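Alpha-rhamnosidase (Dictyoglomus thermophilum, PDB 6I60) probably hydrolyses terminal non-reducing alpha-L-rhamnose residues from alpha-L-rhamnosides, acting as a glycoside hydrolase. Local coordinates at residues 262-267 with 331-336; 455-460 with 482-487. One frame throughout, in Å; residues are numbered along the deposited sequence.

Contact 1: 262-267 with 331-336; sequences FPKLII and EPPGGK
The flat peptide carbonyl of E331 receives the ammonium group of K264: NZ lies in the carbonyl plane, 2.9 Å from E331 O, with a C=O...N angle of 157°. The contact's one ring, the puckered pyrrolidine of P333, turns its CG to the aliphatic part of the same lysine, 4.4 Å from K264 CD. A bend in the lysine chain at chi3 (93°) turns CE and the ammonium nitrogen toward E331 O. Y254 OH is a second hydrogen-bond partner of NZ, while D261 makes only a long, weak ion pair with it. P333 rests also on W149 and L199, and the backbone of L199 pairs with K264 in the neighbouring strand. A methionine in place of K264 would probably leave both E331 O and the Y254 hydroxyl without this partner. The carboxylate of E331 leads away, with OE1 6.9 Å from K264 NZ, so the link is a charged donor on a main-chain carbonyl. It ties the loop to strand 264-273 at K264 through a main-chain acceptor, with the carboxylate at most a distant electrostatic partner.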
ATOM      1  N   PHE A 262      -6.624  13.833 -24.152  1.00 67.87           N
ATOM      2  CA  PHE A 262      -7.157  14.827 -23.238  1.00 65.00           C
ATOM      3  C   PHE A 262      -8.246  14.199 -22.366  1.00 61.21           C
ATOM      4  O   PHE A 262      -8.747  13.116 -22.674  1.00 62.99           O
ATOM      5  CB  PHE A 262      -7.701  16.016 -24.028  1.00 68.14           C
ATOM      6  CG  PHE A 262      -6.631  16.840 -24.686  1.00 68.72           C
ATOM      7  CD1 PHE A 262      -5.740  17.577 -23.925  1.00 66.16           C
ATOM      8  CD2 PHE A 262      -6.512  16.869 -26.066  1.00 74.36           C
ATOM      9  CE1 PHE A 262      -4.751  18.332 -24.528  1.00 66.26           C
ATOM     10  CE2 PHE A 262      -5.526  17.623 -26.675  1.00 72.89           C
ATOM     11  CZ  PHE A 262      -4.645  18.355 -25.905  1.00 71.45           C
ATOM     12  N   PRO A 263      -8.608  14.847 -21.254  1.00 60.91           N
ATOM     13  CA  PRO A 263      -9.578  14.239 -20.332  1.00 66.70           C
ATOM     14  C   PRO A 263     -10.902  13.913 -21.010  1.00 61.58           C
ATOM     15  O   PRO A 263     -11.402  14.673 -21.839  1.00 67.55           O
ATOM     16  CB  PRO A 263      -9.753  15.310 -19.249  1.00 62.40           C
ATOM     17  CG  PRO A 263      -8.475  16.055 -19.255  1.00 53.64           C
ATOM     18  CD  PRO A 263      -8.009  16.069 -20.683  1.00 63.38           C
ATOM     19  N   LYS A 264     -11.466  12.762 -20.643  1.00 58.92           N
ATOM     20  CA  LYS A 264     -12.743  12.297 -21.168  1.00 56.16           C
ATOM     21  C   LYS A 264     -13.579  11.760 -20.013  1.00 56.50           C
ATOM     22  O   LYS A 264     -13.090  11.586 -18.893  1.00 59.12           O
ATOM     23  CB  LYS A 264     -12.549  11.224 -22.248  1.00 61.42           C
ATOM     24  CG  LYS A 264     -11.271  10.417 -22.091  1.00 62.66           C
ATOM     25  CD  LYS A 264     -10.984   9.590 -23.331  1.00 64.97           C
ATOM     26  CE  LYS A 264     -10.076  10.337 -24.292  1.00 62.94           C
ATOM     27  NZ  LYS A 264      -9.382   9.410 -25.224  1.00 58.19           N
ATOM     28  N   LEU A 265     -14.854  11.486 -20.291  1.00 57.99           N
ATOM     29  CA  LEU A 265     -15.805  11.141 -19.243  1.00 57.97           C
ATOM     30  C   LEU A 265     -16.801  10.101 -19.730  1.00 55.89           C
ATOM     31  O   LEU A 265     -17.336  10.210 -20.836  1.00 60.76           O
ATOM     32  CB  LEU A 265     -16.564  12.385 -18.763  1.00 57.16           C
ATOM     33  CG  LEU A 265     -17.729  12.159 -17.798  1.00 54.70           C
ATOM     34  CD1 LEU A 265     -17.230  11.548 -16.501  1.00 62.54           C
ATOM     35  CD2 LEU A 265     -18.458  13.464 -17.534  1.00 55.26           C
ATOM     36  N   ILE A 266     -17.050   9.097 -18.891  1.00 58.57           N
ATOM     37  CA  ILE A 266     -18.129   8.137 -19.089  1.00 62.57           C
ATOM     38  C   ILE A 266     -18.846   7.956 -17.759  1.00 60.98           C
ATOM     39  O   ILE A 266     -18.210   7.926 -16.698  1.00 65.10           O
ATOM     40  CB  ILE A 266     -17.620   6.784 -19.636  1.00 59.27           C
ATOM     41  CG1 ILE A 266     -18.800   5.911 -20.082  1.00 63.77           C
ATOM     42  CG2 ILE A 266     -16.776   6.059 -18.601  1.00 53.80           C
ATOM     43  CD1 ILE A 266     -18.435   4.840 -21.093  1.00 57.91           C
ATOM     44  N   ILE A 267     -20.174   7.859 -17.813  1.00 57.18           N
ATOM     45  CA  ILE A 267     -20.986   7.833 -16.603  1.00 54.47           C
ATOM     46  C   ILE A 267     -22.412   7.408 -16.934  1.00 56.47           C
ATOM     47  O   ILE A 267     -23.004   7.883 -17.909  1.00 56.98           O
ATOM     48  CB  ILE A 267     -20.963   9.205 -15.903  1.00 53.40           C
ATOM     49  CG1 ILE A 267     -22.071   9.292 -14.859  1.00 59.51           C
ATOM     50  CG2 ILE A 267     -21.091  10.325 -16.919  1.00 61.69           C
ATOM     51  CD1 ILE A 267     -21.911   8.293 -13.754  1.00 68.13           C
ATOM     52  N   GLU A 331     -12.957   9.092 -28.254  1.00 58.69           N
ATOM     53  CA  GLU A 331     -12.347   7.799 -28.500  1.00 63.53           C
ATOM     54  C   GLU A 331     -12.101   7.141 -27.148  1.00 72.08           C
ATOM     55  O   GLU A 331     -11.457   7.752 -26.285  1.00 69.67           O
ATOM     56  CB  GLU A 331     -11.047   7.955 -29.280  1.00 54.22           C
ATOM     57  CG  GLU A 331     -11.233   7.963 -30.784  1.00 69.70           C
ATOM     58  CD  GLU A 331     -10.100   7.270 -31.510  1.00 90.12           C
ATOM     59  OE1 GLU A 331      -9.869   6.071 -31.242  1.00 90.31           O
ATOM     60  OE2 GLU A 331      -9.441   7.921 -32.348  1.00104.19           O
ATOM     61  N   PRO A 332     -12.610   5.935 -26.907  1.00 73.03           N
ATOM     62  CA  PRO A 332     -12.405   5.287 -25.603  1.00 65.99           C
ATOM     63  C   PRO A 332     -10.927   5.128 -25.298  1.00 66.00           C
ATOM     64  O   PRO A 332     -10.096   5.083 -26.217  1.00 65.16           O
ATOM     65  CB  PRO A 332     -13.094   3.921 -25.771  1.00 62.55           C
ATOM     66  CG  PRO A 332     -13.261   3.739 -27.252  1.00 58.03           C
ATOM     67  CD  PRO A 332     -13.420   5.112 -27.817  1.00 57.28           C
ATOM     68  N   PRO A 333     -10.555   5.052 -24.016  1.00 69.10           N
ATOM     69  CA  PRO A 333      -9.131   4.910 -23.670  1.00 63.38           C
ATOM     70  C   PRO A 333      -8.530   3.582 -24.099  1.00 62.91           C
ATOM     71  O   PRO A 333      -7.300   3.446 -24.073  1.00 62.97           O
ATOM     72  CB  PRO A 333      -9.118   5.051 -22.139  1.00 55.52           C
ATOM     73  CG  PRO A 333     -10.495   5.525 -21.756  1.00 57.30           C
ATOM     74  CD  PRO A 333     -11.418   5.061 -22.826  1.00 61.08           C
ATOM     75  N   GLY A 334      -9.353   2.611 -24.493  1.00 56.82           N
ATOM     76  CA  GLY A 334      -8.883   1.321 -24.944  1.00 58.79           C
ATOM     77  C   GLY A 334      -8.887   0.243 -23.885  1.00 59.41           C
ATOM     78  O   GLY A 334      -8.769  -0.940 -24.229  1.00 65.21           O
ATOM     79  N   GLY A 335      -9.024   0.610 -22.617  1.00 57.11           N
ATOM     80  CA  GLY A 335      -8.956  -0.356 -21.542  1.00 63.09           C
ATOM     81  C   GLY A 335     -10.321  -0.861 -21.113  1.00 60.17           C
ATOM     82  O   GLY A 335     -11.326  -0.164 -21.217  1.00 59.24           O
ATOM     83  N   LYS A 336     -10.339  -2.101 -20.633  1.00 61.21           N
ATOM     84  CA  LYS A 336     -11.562  -2.671 -20.087  1.00 65.06           C
ATOM     85  C   LYS A 336     -11.921  -1.977 -18.782  1.00 57.33           C
ATOM     86  O   LYS A 336     -11.063  -1.744 -17.925  1.00 55.55           O
ATOM     87  CB  LYS A 336     -11.399  -4.175 -19.862  1.00 60.44           C
ATOM     88  CG  LYS A 336     -10.856  -4.932 -21.065  1.00 64.84           C
ATOM     89  CD  LYS A 336     -11.966  -5.320 -22.027  1.00 64.26           C
ATOM     90  CE  LYS A 336     -11.548  -5.093 -23.471  1.00 62.72           C
ATOM     91  NZ  LYS A 336     -11.447  -3.643 -23.798  1.00 66.59           N
TER

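Contact 2: 455-460 with 482-487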
ATOM      1  N   GLY A 455      -3.524  21.962   6.839  1.00 50.73           N
ATOM      2  CA  GLY A 455      -2.921  20.914   6.034  1.00 44.14           C
ATOM      3  C   GLY A 455      -3.845  19.715   5.903  1.00 49.90           C
ATOM      4  O   GLY A 455      -4.474  19.277   6.867  1.00 50.84           O
ATOM      5  N   LYS A 456      -3.923  19.183   4.687  1.00 52.50           N
ATOM      6  CA  LYS A 456      -4.752  18.021   4.382  1.00 51.41           C
ATOM      7  C   LYS A 456      -3.837  16.856   4.021  1.00 46.83           C
ATOM      8  O   LYS A 456      -3.133  16.903   3.007  1.00 47.42           O
ATOM      9  CB  LYS A 456      -5.729  18.332   3.249  1.00 52.28           C
ATOM     10  CG  LYS A 456      -6.750  19.413   3.587  1.00 60.17           C
ATOM     11  CD  LYS A 456      -7.614  19.015   4.780  1.00 63.37           C
ATOM     12  CE  LYS A 456      -8.723  20.027   5.027  1.00 56.45           C
ATOM     13  NZ  LYS A 456      -9.969  19.667   4.293  1.00 61.21           N
ATOM     14  N   VAL A 457      -3.841  15.820   4.857  1.00 46.71           N
ATOM     15  CA  VAL A 457      -3.073  14.608   4.589  1.00 50.35           C
ATOM     16  C   VAL A 457      -3.859  13.752   3.605  1.00 51.15           C
ATOM     17  O   VAL A 457      -5.001  13.366   3.876  1.00 49.42           O
ATOM     18  CB  VAL A 457      -2.780  13.839   5.886  1.00 49.21           C
ATOM     19  CG1 VAL A 457      -1.915  12.628   5.600  1.00 43.15           C
ATOM     20  CG2 VAL A 457      -2.102  14.749   6.896  1.00 57.52           C
ATOM     21  N   VAL A 458      -3.253  13.458   2.458  1.00 49.10           N
ATOM     22  CA  VAL A 458      -3.941  12.803   1.353  1.00 48.55           C
ATOM     23  C   VAL A 458      -3.106  11.617   0.893  1.00 46.66           C
ATOM     24  O   VAL A 458      -1.949  11.790   0.491  1.00 49.50           O
ATOM     25  CB  VAL A 458      -4.194  13.770   0.185  1.00 47.97           C
ATOM     26  CG1 VAL A 458      -4.653  13.008  -1.047  1.00 53.82           C
ATOM     27  CG2 VAL A 458      -5.215  14.828   0.580  1.00 45.28           C
ATOM     28  N   HIS A 459      -3.690  10.423   0.948  1.00 46.71           N
ATOM     29  CA  HIS A 459      -3.060   9.196   0.467  1.00 48.53           C
ATOM     30  C   HIS A 459      -4.111   8.091   0.485  1.00 43.43           C
ATOM     31  O   HIS A 459      -5.266   8.311   0.862  1.00 44.14           O
ATOM     32  CB  HIS A 459      -1.839   8.816   1.305  1.00 42.75           C
ATOM     33  CG  HIS A 459      -2.125   8.690   2.769  1.00 48.11           C
ATOM     34  ND1 HIS A 459      -1.857   9.699   3.669  1.00 51.25           N
ATOM     35  CD2 HIS A 459      -2.653   7.672   3.491  1.00 48.98           C
ATOM     36  CE1 HIS A 459      -2.209   9.308   4.882  1.00 51.51           C
ATOM     37  NE2 HIS A 459      -2.694   8.083   4.801  1.00 47.43           N
ATOM     38  N   THR A 460      -3.697   6.893   0.070  1.00 44.15           N
ATOM     39  CA  THR A 460      -4.564   5.720   0.098  1.00 42.49           C
ATOM     40  C   THR A 460      -4.996   5.418   1.527  1.00 47.45           C
ATOM     41  O   THR A 460      -4.169   5.054   2.369  1.00 48.86           O
ATOM     42  CB  THR A 460      -3.854   4.508  -0.515  1.00 44.47           C
ATOM     43  OG1 THR A 460      -3.638   4.735  -1.913  1.00 47.99           O
ATOM     44  CG2 THR A 460      -4.690   3.249  -0.340  1.00 43.44           C
ATOM     45  N   ILE A 482       8.981   5.770   9.353  1.00 56.51           N
ATOM     46  CA  ILE A 482       8.626   4.827   8.296  1.00 50.92           C
ATOM     47  C   ILE A 482       7.116   4.805   8.084  1.00 53.47           C
ATOM     48  O   ILE A 482       6.635   4.667   6.952  1.00 56.31           O
ATOM     49  CB  ILE A 482       9.188   3.430   8.625  1.00 46.72           C
ATOM     50  CG1 ILE A 482      10.713   3.427   8.477  1.00 50.23           C
ATOM     51  CG2 ILE A 482       8.573   2.366   7.733  1.00 44.02           C
ATOM     52  CD1 ILE A 482      11.381   2.162   8.965  1.00 46.44           C
ATOM     53  N   ILE A 483       6.342   4.960   9.163  1.00 50.68           N
ATOM     54  CA  ILE A 483       4.884   4.938   9.050  1.00 46.79           C
ATOM     55  C   ILE A 483       4.400   6.095   8.184  1.00 50.33           C
ATOM     56  O   ILE A 483       3.547   5.922   7.304  1.00 43.50           O
ATOM     57  CB  ILE A 483       4.237   4.968  10.447  1.00 46.87           C
ATOM     58  CG1 ILE A 483       4.340   3.593  11.111  1.00 47.33           C
ATOM     59  CG2 ILE A 483       2.781   5.419  10.358  1.00 38.89           C
ATOM     60  CD1 ILE A 483       3.431   3.420  12.310  1.00 49.34           C
ATOM     61  N   TRP A 484       4.941   7.294   8.417  1.00 54.27           N
ATOM     62  CA  TRP A 484       4.575   8.443   7.594  1.00 47.35           C
ATOM     63  C   TRP A 484       5.135   8.325   6.185  1.00 49.44           C
ATOM     64  O   TRP A 484       4.502   8.785   5.228  1.00 52.25           O
ATOM     65  CB  TRP A 484       5.061   9.737   8.244  1.00 43.26           C
ATOM     66  CG  TRP A 484       4.189  10.212   9.359  1.00 48.34           C
ATOM     67  CD1 TRP A 484       4.246   9.822  10.665  1.00 44.83           C
ATOM     68  CD2 TRP A 484       3.124  11.165   9.269  1.00 47.70           C
ATOM     69  NE1 TRP A 484       3.282  10.474  11.394  1.00 48.14           N
ATOM     70  CE2 TRP A 484       2.579  11.305  10.561  1.00 39.69           C
ATOM     71  CE3 TRP A 484       2.576  11.914   8.222  1.00 44.63           C
ATOM     72  CZ2 TRP A 484       1.517  12.164  10.835  1.00 36.96           C
ATOM     73  CZ3 TRP A 484       1.521  12.764   8.497  1.00 46.24           C
ATOM     74  CH2 TRP A 484       1.003  12.883   9.792  1.00 41.07           C
ATOM     75  N   GLY A 485       6.312   7.715   6.036  1.00 41.09           N
ATOM     76  CA  GLY A 485       6.899   7.582   4.713  1.00 48.98           C
ATOM     77  C   GLY A 485       6.148   6.600   3.835  1.00 53.19           C
ATOM     78  O   GLY A 485       5.977   6.832   2.634  1.00 56.74           O
ATOM     79  N   GLN A 486       5.692   5.489   4.417  1.00 50.47           N
ATOM     80  CA  GLN A 486       4.932   4.510   3.648  1.00 51.95           C
ATOM     81  C   GLN A 486       3.598   5.090   3.196  1.00 52.34           C
ATOM     82  O   GLN A 486       3.227   4.980   2.021  1.00 52.45           O
ATOM     83  CB  GLN A 486       4.721   3.240   4.474  1.00 53.31           C
ATOM     84  CG  GLN A 486       3.940   2.153   3.753  1.00 49.44           C
ATOM     85  CD  GLN A 486       4.657   1.643   2.519  1.00 51.08           C
ATOM     86  OE1 GLN A 486       5.528   0.777   2.607  1.00 54.15           O
ATOM     87  NE2 GLN A 486       4.295   2.180   1.358  1.00 44.65           N
ATOM     88  N   LEU A 487       2.864   5.717   4.120  1.00 52.03           N
ATOM     89  CA  LEU A 487       1.599   6.348   3.759  1.00 48.44           C
ATOM     90  C   LEU A 487       1.811   7.455   2.737  1.00 54.72           C
ATOM     91  O   LEU A 487       0.988   7.642   1.832  1.00 53.81           O
ATOM     92  CB  LEU A 487       0.913   6.895   5.011  1.00 48.46           C
ATOM     93  CG  LEU A 487       0.457   5.851   6.029  1.00 52.32           C
ATOM     94  CD1 LEU A 487      -0.465   6.468   7.073  1.00 44.70           C
ATOM     95  CD2 LEU A 487      -0.226   4.696   5.317  1.00 50.21           C
TER
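Backbones come nearest at H459 and L487, whose CA atoms are 6.4 Å apart, just where the chain turns a corner at 459. Strand 453-458 and the corner after it here meet helix 473-488, V457 and H459 facing W484 and L487, which lie about one helical turn apart. No hydrogen bond crosses between the segments, and the junction is made by a CH-pi contact and apolar packing. The imidazole of H459 is the main platform. L487 CB sits over the centre of one face, 3.8 Å from the ring centroid and 11° off the normal, while CD1 lies above the plane on the same side, displaced beyond H459 NE2 and 3.6 Å from it. With chi1 at 55°, H459 CG stands between the backbone N and the carbonyl carbon, which turns the ring toward L487. A turn earlier, the six-membered ring of W484 is met at its edge by V457, CG2 lying 4.4 Å from CZ3 and near the indole plane. T348 of the adjacent strand touches both V457 and H459, and F521 packs on L487. Such packing of strand 453-458 and the following corner on helix 473-488 joins the concanavalin-like domain to the first helix of the six-hairpin glycosidase domain, a family that forms an (alpha/alpha)6 barrel.

In the fold
Contacts 1 and 2 follow one another in series along the chain, their centres 30 Å apart and their nearest atoms about 19 Å apart, so they do not touch. The first is peripheral, 26 Å from the centre of the chain, and lies inside the N-terminal rhamnosidase domain; the second, at 11 Å, spans two domains. The backbone itself relates them: beyond 331-336 the chain runs through strand 336-338 to strand 345-351, which is the sheet neighbour of strand 453-458 in contact 2. The 2-(2-ethoxyethoxy)ethanol pocket formed by Y656, E659 and L660 includes no residue of either contact, although helix 651-672 belongs to the same six-hairpin domain as 482-487.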